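Local coordinates for protein CT_858 (Chlamydia trachomatis, PDB 3DOR) that is a secreted chlamydial protease, CPAF, that probably cleaves proteins as a serine-type endopeptidase and forms a dimer in its mature state, at residues 353-366 with 470-482. Residues are numbered along the deposited sequence; the frame is centred on the assembly and turned at random.
Sequences LSMLTDRPLELPKH and DFFPVVLKDNDRA. With SO4 (sulfate ion), chain Q.
Val475 meets Leu361, Leu363 and Pro364 along one side of helix 468-478, where the strand beginning at Leu361 runs over it. Its CG1 lies 3.9 Å from Leu361 CB, while CG2 faces Leu363 CD2 and Pro364 CD. Beside this cluster the Leu353 and Phe472 side chains run antiparallel alongside one another, Leu353 CD2 3.7 Å from Phe472 CD1. Phe472 CG stands anti to its backbone nitrogen (chi1 -176°), which carries the ring to Leu356, whose CD1 touches the ring edge at CZ. The edge of His366 points at the face of Phe471 in an offset edge-to-face pair; His366 ND1 is hydrogen-bonded to Ser515 OG.

Where the helix ends, polar bonds join the packing, with Leu361 CD2 still against Asn479 CB and Arg481 CG. A Schellman motif with Asp480 at its C-prime position closes the helix, and Asn479 just before it reads the backbone of the strand. Its OD1 accepts from Glu362 N at 2.7 Å, and its ND2 donates in plane to a lone pair of Glu362 O at 2.8 Å. The second ND2 hydrogen goes back to Val475 O, so three bonds fix the amide's rotation.

The loose side lies at the partly exposed Arg359. Its NH2 bonds Asn479 O at 2.7 Å, within the guanidinium plane, while NE and NH2 hold a sulfate, probably from the crystallisation liquor. Arg481 CG lies over one guanidinium face, and the Arg481 chain bends back until NH1 reaches Leu356 O (2.9 Å, 158°); NH2 bonds Lys455 O. Apolar packing thus holds this helix of the S41 peptidase region against the strand, Asn479 takes both N-H and C=O of Glu362, each arginine grips a carbonyl of the opposite segment, and the bound sulfate is consistent with a locally positive surface.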
# COMPACT_ATOMS: atom_id res chain seq x y z
N LEU B 353 5.14 -26.28 -8.16
CA LEU B 353 6.18 -27.27 -7.95
C LEU B 353 5.61 -28.51 -7.24
O LEU B 353 5.98 -29.65 -7.56
CB LEU B 353 7.32 -26.68 -7.12
CG LEU B 353 8.25 -25.70 -7.86
CD1 LEU B 353 9.05 -24.88 -6.88
CD2 LEU B 353 9.18 -26.47 -8.79
N SER B 354 4.71 -28.29 -6.29
CA SER B 354 4.12 -29.40 -5.54
C SER B 354 3.36 -30.38 -6.43
O SER B 354 3.18 -31.54 -6.07
CB SER B 354 3.17 -28.88 -4.43
OG SER B 354 1.91 -28.54 -4.95
N MET B 355 2.94 -29.94 -7.61
CA MET B 355 2.22 -30.83 -8.50
C MET B 355 3.11 -31.48 -9.56
O MET B 355 2.64 -32.27 -10.39
CB MET B 355 1.07 -30.07 -9.17
CG MET B 355 0.01 -29.61 -8.17
SD MET B 355 -1.38 -28.76 -8.94
CE MET B 355 -1.04 -27.09 -8.56
N LEU B 356 4.40 -31.17 -9.52
CA LEU B 356 5.33 -31.72 -10.49
C LEU B 356 6.32 -32.70 -9.89
O LEU B 356 7.39 -32.94 -10.44
CB LEU B 356 6.09 -30.60 -11.17
CG LEU B 356 5.22 -29.60 -11.92
CD1 LEU B 356 6.06 -28.39 -12.32
CD2 LEU B 356 4.61 -30.27 -13.14
N THR B 357 5.96 -33.27 -8.74
CA THR B 357 6.84 -34.22 -8.08
C THR B 357 6.07 -35.18 -7.18
O THR B 357 4.96 -34.86 -6.74
CB THR B 357 7.89 -33.50 -7.22
OG1 THR B 357 8.76 -34.48 -6.62
CG2 THR B 357 7.22 -32.69 -6.12
N ASP B 358 6.65 -36.34 -6.92
CA ASP B 358 6.05 -37.34 -6.03
C ASP B 358 6.93 -37.51 -4.80
O ASP B 358 6.66 -38.35 -3.93
CB ASP B 358 5.86 -38.68 -6.77
CG ASP B 358 7.17 -39.29 -7.25
OD1 ASP B 358 8.21 -38.60 -7.22
OD2 ASP B 358 7.15 -40.46 -7.67
N ARG B 359 7.99 -36.71 -4.74
CA ARG B 359 8.94 -36.72 -3.62
C ARG B 359 9.22 -35.28 -3.21
O ARG B 359 9.12 -34.36 -4.01
CB ARG B 359 10.26 -37.41 -4.04
CG ARG B 359 10.99 -36.76 -5.22
CD ARG B 359 12.16 -37.63 -5.71
NE ARG B 359 12.79 -37.10 -6.92
CZ ARG B 359 13.76 -36.18 -6.93
NH1 ARG B 359 14.20 -35.68 -5.78
NH2 ARG B 359 14.27 -35.77 -8.07
N PRO B 360 9.57 -35.07 -1.93
CA PRO B 360 9.85 -33.70 -1.49
C PRO B 360 11.04 -33.07 -2.23
O PRO B 360 11.97 -33.77 -2.63
CB PRO B 360 10.10 -33.86 0.00
CG PRO B 360 10.67 -35.25 0.10
CD PRO B 360 9.79 -36.03 -0.84
N LEU B 361 10.99 -31.76 -2.40
CA LEU B 361 12.06 -31.03 -3.08
C LEU B 361 12.69 -30.00 -2.14
O LEU B 361 12.00 -29.12 -1.63
CB LEU B 361 11.50 -30.32 -4.32
CG LEU B 361 10.81 -31.19 -5.38
CD1 LEU B 361 10.21 -30.30 -6.47
CD2 LEU B 361 11.80 -32.17 -5.96
N GLU B 362 13.99 -30.12 -1.91
CA GLU B 362 14.70 -29.18 -1.04
C GLU B 362 14.61 -27.78 -1.64
O GLU B 362 14.72 -27.63 -2.85
CB GLU B 362 16.17 -29.58 -0.92
CG GLU B 362 16.51 -30.39 0.32
CD GLU B 362 16.33 -29.58 1.59
OE1 GLU B 362 16.92 -28.49 1.68
OE2 GLU B 362 15.60 -30.05 2.50
N LEU B 363 14.41 -26.78 -0.80
CA LEU B 363 14.31 -25.41 -1.28
C LEU B 363 15.49 -24.57 -0.85
O LEU B 363 16.04 -24.77 0.23
CB LEU B 363 13.04 -24.75 -0.73
CG LEU B 363 11.69 -25.22 -1.29
CD1 LEU B 363 10.55 -24.83 -0.35
CD2 LEU B 363 11.50 -24.60 -2.67
N PRO B 364 15.92 -23.63 -1.70
CA PRO B 364 17.04 -22.77 -1.32
C PRO B 364 16.52 -21.82 -0.23
O PRO B 364 15.34 -21.46 -0.24
CB PRO B 364 17.38 -22.05 -2.62
CG PRO B 364 16.08 -22.05 -3.37
CD PRO B 364 15.55 -23.42 -3.11
N LYS B 365 17.40 -21.43 0.68
CA LYS B 365 17.02 -20.54 1.78
C LYS B 365 17.39 -19.11 1.46
O LYS B 365 18.10 -18.86 0.49
CB LYS B 365 17.70 -20.98 3.08
CG LYS B 365 17.25 -22.35 3.56
CD LYS B 365 17.95 -22.72 4.86
CE LYS B 365 17.47 -24.08 5.38
NZ LYS B 365 17.82 -25.18 4.43
N HIS B 366 16.92 -18.17 2.27
CA HIS B 366 17.21 -16.76 2.04
C HIS B 366 17.92 -16.03 3.19
O HIS B 366 17.56 -16.21 4.35
CB HIS B 366 15.91 -16.02 1.74
CG HIS B 366 15.36 -16.28 0.37
ND1 HIS B 366 15.15 -15.27 -0.56
CD2 HIS B 366 14.96 -17.42 -0.23
CE1 HIS B 366 14.65 -15.79 -1.66
NE2 HIS B 366 14.52 -17.09 -1.49
N ASP B 470 13.58 -17.73 -11.76
CA ASP B 470 14.97 -18.10 -11.51
C ASP B 470 14.81 -19.36 -10.63
O ASP B 470 15.43 -20.40 -10.88
CB ASP B 470 15.72 -17.06 -10.64
CG ASP B 470 16.35 -15.94 -11.45
OD1 ASP B 470 17.12 -16.24 -12.39
OD2 ASP B 470 16.10 -14.76 -11.12
N PHE B 471 13.97 -19.24 -9.60
CA PHE B 471 13.74 -20.31 -8.62
C PHE B 471 13.16 -21.64 -9.13
O PHE B 471 13.58 -22.72 -8.69
CB PHE B 471 12.85 -19.80 -7.48
CG PHE B 471 13.36 -18.55 -6.80
CD1 PHE B 471 12.48 -17.72 -6.09
CD2 PHE B 471 14.71 -18.20 -6.86
CE1 PHE B 471 12.94 -16.55 -5.45
CE2 PHE B 471 15.18 -17.04 -6.24
CZ PHE B 471 14.30 -16.21 -5.53
N PHE B 472 12.18 -21.55 -10.04
CA PHE B 472 11.54 -22.75 -10.58
C PHE B 472 12.58 -23.74 -11.10
O PHE B 472 12.64 -24.88 -10.63
CB PHE B 472 10.54 -22.37 -11.70
CG PHE B 472 9.76 -23.55 -12.26
CD1 PHE B 472 8.70 -24.10 -11.55
CD2 PHE B 472 10.08 -24.08 -13.52
CE1 PHE B 472 7.94 -25.16 -12.09
CE2 PHE B 472 9.34 -25.14 -14.06
CZ PHE B 472 8.26 -25.68 -13.34
N PRO B 473 13.43 -23.33 -12.06
CA PRO B 473 14.42 -24.30 -12.55
C PRO B 473 15.50 -24.69 -11.53
O PRO B 473 15.98 -25.82 -11.54
CB PRO B 473 15.00 -23.60 -13.78
CG PRO B 473 14.91 -22.16 -13.42
CD PRO B 473 13.52 -22.07 -12.81
N VAL B 474 15.87 -23.76 -10.65
CA VAL B 474 16.90 -24.08 -9.67
C VAL B 474 16.46 -25.19 -8.72
O VAL B 474 17.24 -26.08 -8.38
CB VAL B 474 17.37 -22.81 -8.88
CG1 VAL B 474 16.51 -22.56 -7.64
CG2 VAL B 474 18.83 -22.97 -8.49
N VAL B 475 15.19 -25.16 -8.31
CA VAL B 475 14.66 -26.19 -7.41
C VAL B 475 14.63 -27.54 -8.13
O VAL B 475 15.04 -28.56 -7.57
CB VAL B 475 13.21 -25.85 -6.95
CG1 VAL B 475 12.63 -27.02 -6.16
CG2 VAL B 475 13.22 -24.59 -6.07
N LEU B 476 14.15 -27.54 -9.36
CA LEU B 476 14.08 -28.76 -10.15
C LEU B 476 15.47 -29.29 -10.53
O LEU B 476 15.68 -30.51 -10.63
CB LEU B 476 13.24 -28.52 -11.41
CG LEU B 476 11.76 -28.18 -11.13
CD1 LEU B 476 10.98 -27.88 -12.42
CD2 LEU B 476 11.15 -29.34 -10.38
N LYS B 477 16.41 -28.38 -10.75
CA LYS B 477 17.77 -28.78 -11.11
C LYS B 477 18.52 -29.33 -9.90
O LYS B 477 19.05 -30.44 -9.95
CB LYS B 477 18.55 -27.60 -11.69
CG LYS B 477 19.90 -27.98 -12.31
CD LYS B 477 20.47 -26.79 -13.09
CE LYS B 477 21.60 -27.21 -14.04
NZ LYS B 477 22.81 -27.72 -13.33
N ASP B 478 18.55 -28.56 -8.81
CA ASP B 478 19.26 -28.98 -7.60
C ASP B 478 18.70 -30.21 -6.90
O ASP B 478 19.37 -30.82 -6.07
CB ASP B 478 19.38 -27.79 -6.63
CG ASP B 478 20.28 -26.68 -7.17
OD1 ASP B 478 20.84 -26.85 -8.27
OD2 ASP B 478 20.44 -25.63 -6.51
N ASN B 479 17.47 -30.60 -7.25
CA ASN B 479 16.84 -31.79 -6.66
C ASN B 479 16.83 -32.91 -7.70
O ASN B 479 16.25 -33.98 -7.48
CB ASN B 479 15.40 -31.49 -6.22
CG ASN B 479 15.33 -30.73 -4.90
OD1 ASN B 479 15.51 -31.31 -3.83
ND2 ASN B 479 15.07 -29.43 -4.97
N ASP B 480 17.47 -32.64 -8.84
CA ASP B 480 17.56 -33.60 -9.94
C ASP B 480 16.18 -34.11 -10.38
O ASP B 480 16.02 -35.30 -10.66
CB ASP B 480 18.42 -34.81 -9.52
CG ASP B 480 19.86 -34.43 -9.17
OD1 ASP B 480 20.35 -34.75 -8.09
OD2 ASP B 480 20.55 -33.75 -10.08
N ARG B 481 15.19 -33.23 -10.45
CA ARG B 481 13.82 -33.61 -10.84
C ARG B 481 13.59 -33.43 -12.34
O ARG B 481 12.79 -34.15 -12.94
CB ARG B 481 12.80 -32.75 -10.09
CG ARG B 481 11.72 -33.50 -9.31
CD ARG B 481 10.48 -33.86 -10.12
NE ARG B 481 10.79 -34.78 -11.19
CZ ARG B 481 9.92 -35.31 -12.03
NH1 ARG B 481 8.63 -35.04 -11.93
NH2 ARG B 481 10.36 -36.08 -13.01
N ALA B 482 14.26 -32.45 -12.92
CA ALA B 482 14.07 -32.17 -14.34
C ALA B 482 15.33 -31.79 -15.07
O ALA B 482 16.32 -31.36 -14.47
CB ALA B 482 13.03 -31.06 -14.51
S SO4 Q . 12.67 -38.32 -10.34
O1 SO4 Q . 11.86 -38.63 -11.58
O2 SO4 Q . 11.73 -38.15 -9.17
O3 SO4 Q . 13.63 -39.45 -10.01
O4 SO4 Q . 13.47 -37.06 -10.64